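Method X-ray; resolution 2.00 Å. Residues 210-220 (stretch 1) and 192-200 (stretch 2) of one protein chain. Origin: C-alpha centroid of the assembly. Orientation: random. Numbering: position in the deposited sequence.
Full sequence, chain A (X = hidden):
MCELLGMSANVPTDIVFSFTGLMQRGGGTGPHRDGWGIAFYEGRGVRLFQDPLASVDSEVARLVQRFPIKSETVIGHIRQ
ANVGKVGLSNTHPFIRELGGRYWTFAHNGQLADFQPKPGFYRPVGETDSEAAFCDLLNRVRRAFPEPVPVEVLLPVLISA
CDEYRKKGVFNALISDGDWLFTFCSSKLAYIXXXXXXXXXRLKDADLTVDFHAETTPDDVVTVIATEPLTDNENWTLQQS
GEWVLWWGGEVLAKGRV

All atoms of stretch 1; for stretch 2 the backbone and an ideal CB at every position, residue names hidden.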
ATOM      1  N   ASP A 210     -15.651   9.573 -12.980  1.00 29.25           N
ATOM      2  CA  ASP A 210     -17.039   9.283 -13.284  1.00 31.75           C
ATOM      3  C   ASP A 210     -17.702   8.393 -12.264  1.00 34.02           C
ATOM      4  O   ASP A 210     -17.089   7.461 -11.741  1.00 33.99           O
ATOM      5  CB  ASP A 210     -17.174   8.625 -14.662  1.00 34.49           C
ATOM      6  CG  ASP A 210     -16.714   9.525 -15.783  1.00 38.00           C
ATOM      7  OD1 ASP A 210     -15.569   9.335 -16.253  1.00 43.52           O
ATOM      8  OD2 ASP A 210     -17.493  10.416 -16.188  1.00 38.63           O
ATOM      9  N   PHE A 211     -18.982   8.671 -12.042  1.00 32.88           N
ATOM     10  CA  PHE A 211     -19.821   7.923 -11.118  1.00 33.23           C
ATOM     11  C   PHE A 211     -21.008   7.383 -11.911  1.00 35.35           C
ATOM     12  O   PHE A 211     -21.483   8.025 -12.850  1.00 35.35           O
ATOM     13  CB  PHE A 211     -20.301   8.828  -9.985  1.00 32.15           C
ATOM     14  CG  PHE A 211     -19.212   9.214  -9.022  1.00 30.45           C
ATOM     15  CD1 PHE A 211     -18.463  10.362  -9.220  1.00 34.57           C
ATOM     16  CD2 PHE A 211     -18.940   8.422  -7.911  1.00 34.12           C
ATOM     17  CE1 PHE A 211     -17.458  10.718  -8.316  1.00 36.74           C
ATOM     18  CE2 PHE A 211     -17.938   8.771  -7.004  1.00 36.61           C
ATOM     19  CZ  PHE A 211     -17.196   9.921  -7.206  1.00 34.77           C
ATOM     20  N   HIS A 212     -21.446   6.175 -11.570  1.00 34.81           N
ATOM     21  CA  HIS A 212     -22.563   5.541 -12.271  1.00 35.92           C
ATOM     22  C   HIS A 212     -23.897   5.787 -11.579  1.00 34.60           C
ATOM     23  O   HIS A 212     -24.005   6.643 -10.699  1.00 34.97           O
ATOM     24  CB  HIS A 212     -22.319   4.031 -12.414  1.00 38.86           C
ATOM     25  CG  HIS A 212     -21.062   3.685 -13.161  1.00 45.23           C
ATOM     26  ND1 HIS A 212     -20.518   2.418 -13.163  1.00 43.87           N
ATOM     27  CD2 HIS A 212     -20.241   4.447 -13.926  1.00 46.15           C
ATOM     28  CE1 HIS A 212     -19.416   2.412 -13.895  1.00 43.70           C
ATOM     29  NE2 HIS A 212     -19.227   3.631 -14.370  1.00 47.47           N
ATOM     30  N   ALA A 213     -24.922   5.079 -12.049  1.00 34.65           N
ATOM     31  CA  ALA A 213     -26.266   5.170 -11.484  1.00 33.85           C
ATOM     32  C   ALA A 213     -26.302   4.365 -10.182  1.00 34.31           C
ATOM     33  O   ALA A 213     -25.320   3.711  -9.831  1.00 35.74           O
ATOM     34  CB  ALA A 213     -27.283   4.626 -12.467  1.00 33.11           C
ATOM     35  N   GLU A 214     -27.437   4.382  -9.489  1.00 32.49           N
ATOM     36  CA  GLU A 214     -27.564   3.669  -8.223  1.00 33.11           C
ATOM     37  C   GLU A 214     -27.597   2.149  -8.343  1.00 34.14           C
ATOM     38  O   GLU A 214     -28.172   1.593  -9.285  1.00 32.89           O
ATOM     39  CB  GLU A 214     -28.787   4.155  -7.444  1.00 35.73           C
ATOM     40  CG  GLU A 214     -30.137   3.621  -7.944  1.00 37.38           C
ATOM     41  CD  GLU A 214     -30.682   4.353  -9.159  1.00 35.99           C
ATOM     42  OE1 GLU A 214     -31.494   3.745  -9.897  1.00 39.17           O
ATOM     43  OE2 GLU A 214     -30.326   5.538  -9.361  1.00 41.34           O
ATOM     44  N   THR A 215     -26.989   1.493  -7.359  1.00 35.60           N
ATOM     45  CA  THR A 215     -26.901   0.034  -7.269  1.00 37.81           C
ATOM     46  C   THR A 215     -28.209  -0.523  -6.708  1.00 37.08           C
ATOM     47  O   THR A 215     -28.722  -1.545  -7.179  1.00 33.68           O
ATOM     48  CB  THR A 215     -25.772  -0.378  -6.302  1.00 40.25           C
ATOM     49  OG1 THR A 215     -24.544   0.240  -6.704  1.00 49.88           O
ATOM     50  CG2 THR A 215     -25.604  -1.891  -6.274  1.00 46.77           C
ATOM     51  N   THR A 216     -28.689   0.120  -5.644  1.00 35.65           N
ATOM     52  CA  THR A 216     -29.929  -0.254  -4.959  1.00 33.46           C
ATOM     53  C   THR A 216     -30.742   1.023  -4.744  1.00 34.89           C
ATOM     54  O   THR A 216     -30.225   2.137  -4.886  1.00 37.40           O
ATOM     55  CB  THR A 216     -29.662  -0.875  -3.552  1.00 31.94           C
ATOM     56  OG1 THR A 216     -29.458   0.165  -2.588  1.00 30.72           O
ATOM     57  CG2 THR A 216     -28.438  -1.759  -3.553  1.00 28.55           C
ATOM     58  N   PRO A 217     -32.034   0.885  -4.421  1.00 35.66           N
ATOM     59  CA  PRO A 217     -32.862   2.074  -4.199  1.00 34.34           C
ATOM     60  C   PRO A 217     -32.570   2.793  -2.880  1.00 35.16           C
ATOM     61  O   PRO A 217     -33.242   3.769  -2.537  1.00 34.84           O
ATOM     62  CB  PRO A 217     -34.278   1.508  -4.232  1.00 36.17           C
ATOM     63  CG  PRO A 217     -34.097   0.130  -3.705  1.00 36.21           C
ATOM     64  CD  PRO A 217     -32.852  -0.337  -4.411  1.00 34.98           C
ATOM     65  N   ASP A 218     -31.568   2.308  -2.150  1.00 35.09           N
ATOM     66  CA  ASP A 218     -31.192   2.900  -0.870  1.00 32.34           C
ATOM     67  C   ASP A 218     -29.763   3.424  -0.847  1.00 31.18           C
ATOM     68  O   ASP A 218     -29.206   3.642   0.221  1.00 29.49           O
ATOM     69  CB  ASP A 218     -31.371   1.886   0.265  1.00 35.89           C
ATOM     70  CG  ASP A 218     -32.717   1.199   0.226  1.00 38.12           C
ATOM     71  OD1 ASP A 218     -32.751  -0.023  -0.030  1.00 42.82           O
ATOM     72  OD2 ASP A 218     -33.735   1.888   0.446  1.00 38.89           O
ATOM     73  N   ASP A 219     -29.177   3.636  -2.020  1.00 30.77           N
ATOM     74  CA  ASP A 219     -27.816   4.147  -2.098  1.00 28.02           C
ATOM     75  C   ASP A 219     -27.655   5.579  -1.585  1.00 27.20           C
ATOM     76  O   ASP A 219     -28.518   6.441  -1.778  1.00 25.12           O
ATOM     77  CB  ASP A 219     -27.308   4.102  -3.537  1.00 29.00           C
ATOM     78  CG  ASP A 219     -26.960   2.709  -3.997  1.00 32.86           C
ATOM     79  OD1 ASP A 219     -26.201   2.598  -4.983  1.00 34.95           O
ATOM     80  OD2 ASP A 219     -27.427   1.725  -3.386  1.00 36.46           O
ATOM     81  N   VAL A 220     -26.533   5.823  -0.930  1.00 25.33           N
ATOM     82  CA  VAL A 220     -26.191   7.147  -0.434  1.00 24.91           C
ATOM     83  C   VAL A 220     -24.678   7.236  -0.622  1.00 26.02           C
ATOM     84  O   VAL A 220     -23.930   6.405  -0.098  1.00 26.68           O
ATOM     85  CB  VAL A 220     -26.550   7.361   1.074  1.00 23.48           C
ATOM     86  CG1 VAL A 220     -26.123   8.765   1.532  1.00 25.04           C
ATOM     87  CG2 VAL A 220     -28.034   7.172   1.310  1.00 21.53           C
ATOM     88  N   UNK A 192     -23.860  15.129  -1.052  1.00 26.96           N
ATOM     89  CA  UNK A 192     -24.432  13.813  -0.832  1.00 28.68           C
ATOM     90  C   UNK A 192     -25.457  13.543  -1.911  1.00 29.31           C
ATOM     91  O   UNK A 192     -26.294  14.394  -2.200  1.00 29.64           O
ATOM     92  CB  UNK A 192     -25.059  13.704   0.559  1.00 28.68           C
ATOM     93  N   UNK A 193     -25.402  12.355  -2.495  1.00 31.20           N
ATOM     94  CA  UNK A 193     -26.333  11.974  -3.541  1.00 31.83           C
ATOM     95  C   UNK A 193     -27.136  10.784  -3.047  1.00 31.13           C
ATOM     96  O   UNK A 193     -26.569   9.779  -2.636  1.00 30.95           O
ATOM     97  CB  UNK A 193     -25.605  11.649  -4.847  1.00 31.83           C
ATOM     98  N   UNK A 194     -28.458  10.920  -3.039  1.00 30.37           N
ATOM     99  CA  UNK A 194     -29.336   9.851  -2.577  1.00 31.74           C
ATOM    100  C   UNK A 194     -30.098   9.188  -3.706  1.00 30.81           C
ATOM    101  O   UNK A 194     -30.634   9.865  -4.572  1.00 32.69           O
ATOM    102  CB  UNK A 194     -30.326  10.397  -1.546  1.00 31.74           C
ATOM    103  N   UNK A 195     -30.155   7.863  -3.684  1.00 28.53           N
ATOM    104  CA  UNK A 195     -30.866   7.113  -4.711  1.00 32.90           C
ATOM    105  C   UNK A 195     -32.324   7.556  -4.757  1.00 35.83           C
ATOM    106  O   UNK A 195     -32.941   7.810  -3.719  1.00 37.63           O
ATOM    107  CB  UNK A 195     -30.768   5.608  -4.451  1.00 32.90           C
ATOM    108  N   UNK A 196     -32.895   7.669  -5.968  1.00 38.79           N
ATOM    109  CA  UNK A 196     -32.229   7.398  -7.243  1.00 39.59           C
ATOM    110  C   UNK A 196     -31.401   8.581  -7.753  1.00 39.39           C
ATOM    111  O   UNK A 196     -31.757   9.750  -7.552  1.00 40.17           O
ATOM    112  CB  UNK A 196     -33.272   7.017  -8.296  1.00 39.59           C
ATOM    113  N   UNK A 197     -30.283   8.257  -8.392  1.00 38.25           N
ATOM    114  CA  UNK A 197     -29.409   9.261  -8.971  1.00 36.08           C
ATOM    115  C   UNK A 197     -28.786   8.699 -10.248  1.00 35.69           C
ATOM    116  O   UNK A 197     -28.648   7.486 -10.396  1.00 35.93           O
ATOM    117  CB  UNK A 197     -28.330   9.688  -7.974  1.00 36.08           C
ATOM    118  N   UNK A 198     -28.528   9.570 -11.216  1.00 36.80           N
ATOM    119  CA  UNK A 198     -27.928   9.115 -12.455  1.00 36.77           C
ATOM    120  C   UNK A 198     -26.429   9.324 -12.430  1.00 36.59           C
ATOM    121  O   UNK A 198     -25.904   9.934 -11.496  1.00 35.82           O
ATOM    122  CB  UNK A 198     -28.547   9.840 -13.652  1.00 36.77           C
ATOM    123  N   UNK A 199     -25.713   8.864 -13.467  1.00 38.39           N
ATOM    124  CA  UNK A 199     -24.259   9.019 -13.533  1.00 37.57           C
ATOM    125  C   UNK A 199     -23.819  10.477 -13.505  1.00 35.69           C
ATOM    126  O   UNK A 199     -24.471  11.344 -14.085  1.00 39.20           O
ATOM    127  CB  UNK A 199     -23.722   8.350 -14.800  1.00 37.57           C
ATOM    128  N   UNK A 200     -22.725  10.745 -12.804  1.00 35.93           N
ATOM    129  CA  UNK A 200     -22.198  12.094 -12.704  1.00 35.99           C
ATOM    130  C   UNK A 200     -20.735  12.066 -13.084  1.00 36.79           C
ATOM    131  O   UNK A 200     -20.055  11.060 -12.893  1.00 35.97           O
ATOM    132  CB  UNK A 200     -22.390  12.667 -11.299  1.00 35.99           C
TER

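Position 192 lies in a strand, with phi/psi of -97/134. Its CA-to-CB bond points sideways, and the ideal CB sits 5.1 Å from V220 CG1, so a modest side chain with an apolar branch would suit, whether valine, isoleucine or threonine. The residue is T192, beta-branched as strands favour; its CG2 packs 3.6 Å from V220 CG1.

At 193 the ideal CB has nothing of stretch 1 within 5.5 Å. A short side chain would reach nothing there, whereas a long one could run on toward the carbonyl of H212; lysine, glutamine or arginine are all plausible. R193 extends so that its end comes nearer than its CB, bringing NH2 to 4.0 Å from F211 CB. The guanidinium meets H212 O near its own plane, but at 3.7 Å from NH1 to H212 O this is a contact only; NH1 makes a weak hydrogen bond to the carbonyl of position 198.

Position 194 pairs with V220 in a non-hydrogen-bonded antiparallel bridge, its CB on the same face of the sheet as the valine and 4.9 Å from V220 CG2. An aliphatic residue, or a long one laid across the valine, would do. R194 takes the second course: V220 CG1 lies over one face of its guanidinium, leaving the edge free for hydrogen bonds made elsewhere in the structure.

Position 195 points toward stretch 1. Its ideal CB is 3.5 Å from both D219 N and T216 O and 3.6 Å from P217 O, against the type I turn from T216 to D219. So crowded a site favours alanine, with glycine or serine conceivable. A195 fits, its CB also touching E214 CB at 3.9 Å, while its N donates to D219 O over 2.9 Å.

Before 196 the peptide is cis, which strongly suggests proline, and phi of -83 is compatible. P196 lies beside the E214 carboxylate, with CB 3.7 Å from OE2.

At 197 the backbone is extended and its N donates to E214 OE2 over 2.9 Å; a weak hydrogen bond returns from E214 N to the carbonyl O, at 3.5 Å. CB points sideways, but E214 CB and D219 CB offer an apolar patch that a large side chain could reach, such as leucine, methionine or an aromatic. F197, with chi1 in p, swings its ring there: E214 CB stands over one face, 4.1 Å from the ring centroid, and D219 CB is 3.8 Å from CE2.

Position 198 points away, and phi/psi of -97/175 does not demand glycine; many residues could be accommodated. It is G198.

At 199, phi of -60 permits proline. The ideal CB is only 3.0 Å from F211 O, so bulk directed there is unwelcome. P199 turns its ring past this point, and its CD lies 4.3 Å from A213 CB.

Position 200 bridges F211 as a hydrogen-bonded antiparallel pair: its N donates to F211 O at 3.0 Å, and F211 N to its O at 2.8 Å. CB shares the face of F211, 4.6 Å from its CB, so small or beta-branched residues suit; A200 is deposited.

Stretch 2, residues 192-200: TRRAPFGPA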
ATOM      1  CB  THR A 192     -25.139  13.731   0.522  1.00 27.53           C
ATOM      2  OG1 THR A 192     -24.281  14.241   1.548  1.00 29.24           O
ATOM      3  CG2 THR A 192     -25.504  12.290   0.843  1.00 28.74           C
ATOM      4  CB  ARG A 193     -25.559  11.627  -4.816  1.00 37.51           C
ATOM      5  CG  ARG A 193     -24.798  12.822  -5.399  1.00 43.89           C
ATOM      6  CD  ARG A 193     -23.683  12.403  -6.346  1.00 48.30           C
ATOM      7  NE  ARG A 193     -24.171  11.680  -7.518  1.00 52.77           N
ATOM      8  CZ  ARG A 193     -23.787  10.449  -7.852  1.00 56.81           C
ATOM      9  NH1 ARG A 193     -24.279   9.872  -8.944  1.00 56.01           N
ATOM     10  NH2 ARG A 193     -22.923   9.784  -7.092  1.00 59.62           N
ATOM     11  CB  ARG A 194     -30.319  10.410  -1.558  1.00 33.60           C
ATOM     12  CG  ARG A 194     -29.625  10.925  -0.337  1.00 35.29           C
ATOM     13  CD  ARG A 194     -30.466  11.881   0.467  1.00 34.96           C
ATOM     14  NE  ARG A 194     -29.668  12.434   1.555  1.00 35.86           N
ATOM     15  CZ  ARG A 194     -29.237  11.722   2.589  1.00 34.76           C
ATOM     16  NH1 ARG A 194     -28.504  12.298   3.532  1.00 37.11           N
ATOM     17  NH2 ARG A 194     -29.564  10.440   2.696  1.00 34.57           N
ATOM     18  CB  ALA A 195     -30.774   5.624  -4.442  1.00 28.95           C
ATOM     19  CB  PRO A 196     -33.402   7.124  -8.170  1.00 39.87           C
ATOM     20  CG  PRO A 196     -34.392   8.148  -7.706  1.00 41.13           C
ATOM     21  CD  PRO A 196     -34.303   8.051  -6.187  1.00 39.56           C
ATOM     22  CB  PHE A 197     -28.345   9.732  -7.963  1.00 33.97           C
ATOM     23  CG  PHE A 197     -27.559   8.622  -7.321  1.00 30.41           C
ATOM     24  CD1 PHE A 197     -26.655   7.863  -8.057  1.00 28.71           C
ATOM     25  CD2 PHE A 197     -27.691   8.362  -5.967  1.00 30.40           C
ATOM     26  CE1 PHE A 197     -25.898   6.870  -7.454  1.00 28.65           C
ATOM     27  CE2 PHE A 197     -26.933   7.366  -5.352  1.00 29.54           C
ATOM     28  CZ  PHE A 197     -26.038   6.620  -6.099  1.00 29.40           C
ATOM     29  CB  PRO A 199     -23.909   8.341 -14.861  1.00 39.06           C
ATOM     30  CG  PRO A 199     -25.147   8.524 -15.676  1.00 40.91           C
ATOM     31  CD  PRO A 199     -26.221   8.201 -14.678  1.00 39.47           C
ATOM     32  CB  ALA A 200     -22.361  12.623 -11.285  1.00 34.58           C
TER
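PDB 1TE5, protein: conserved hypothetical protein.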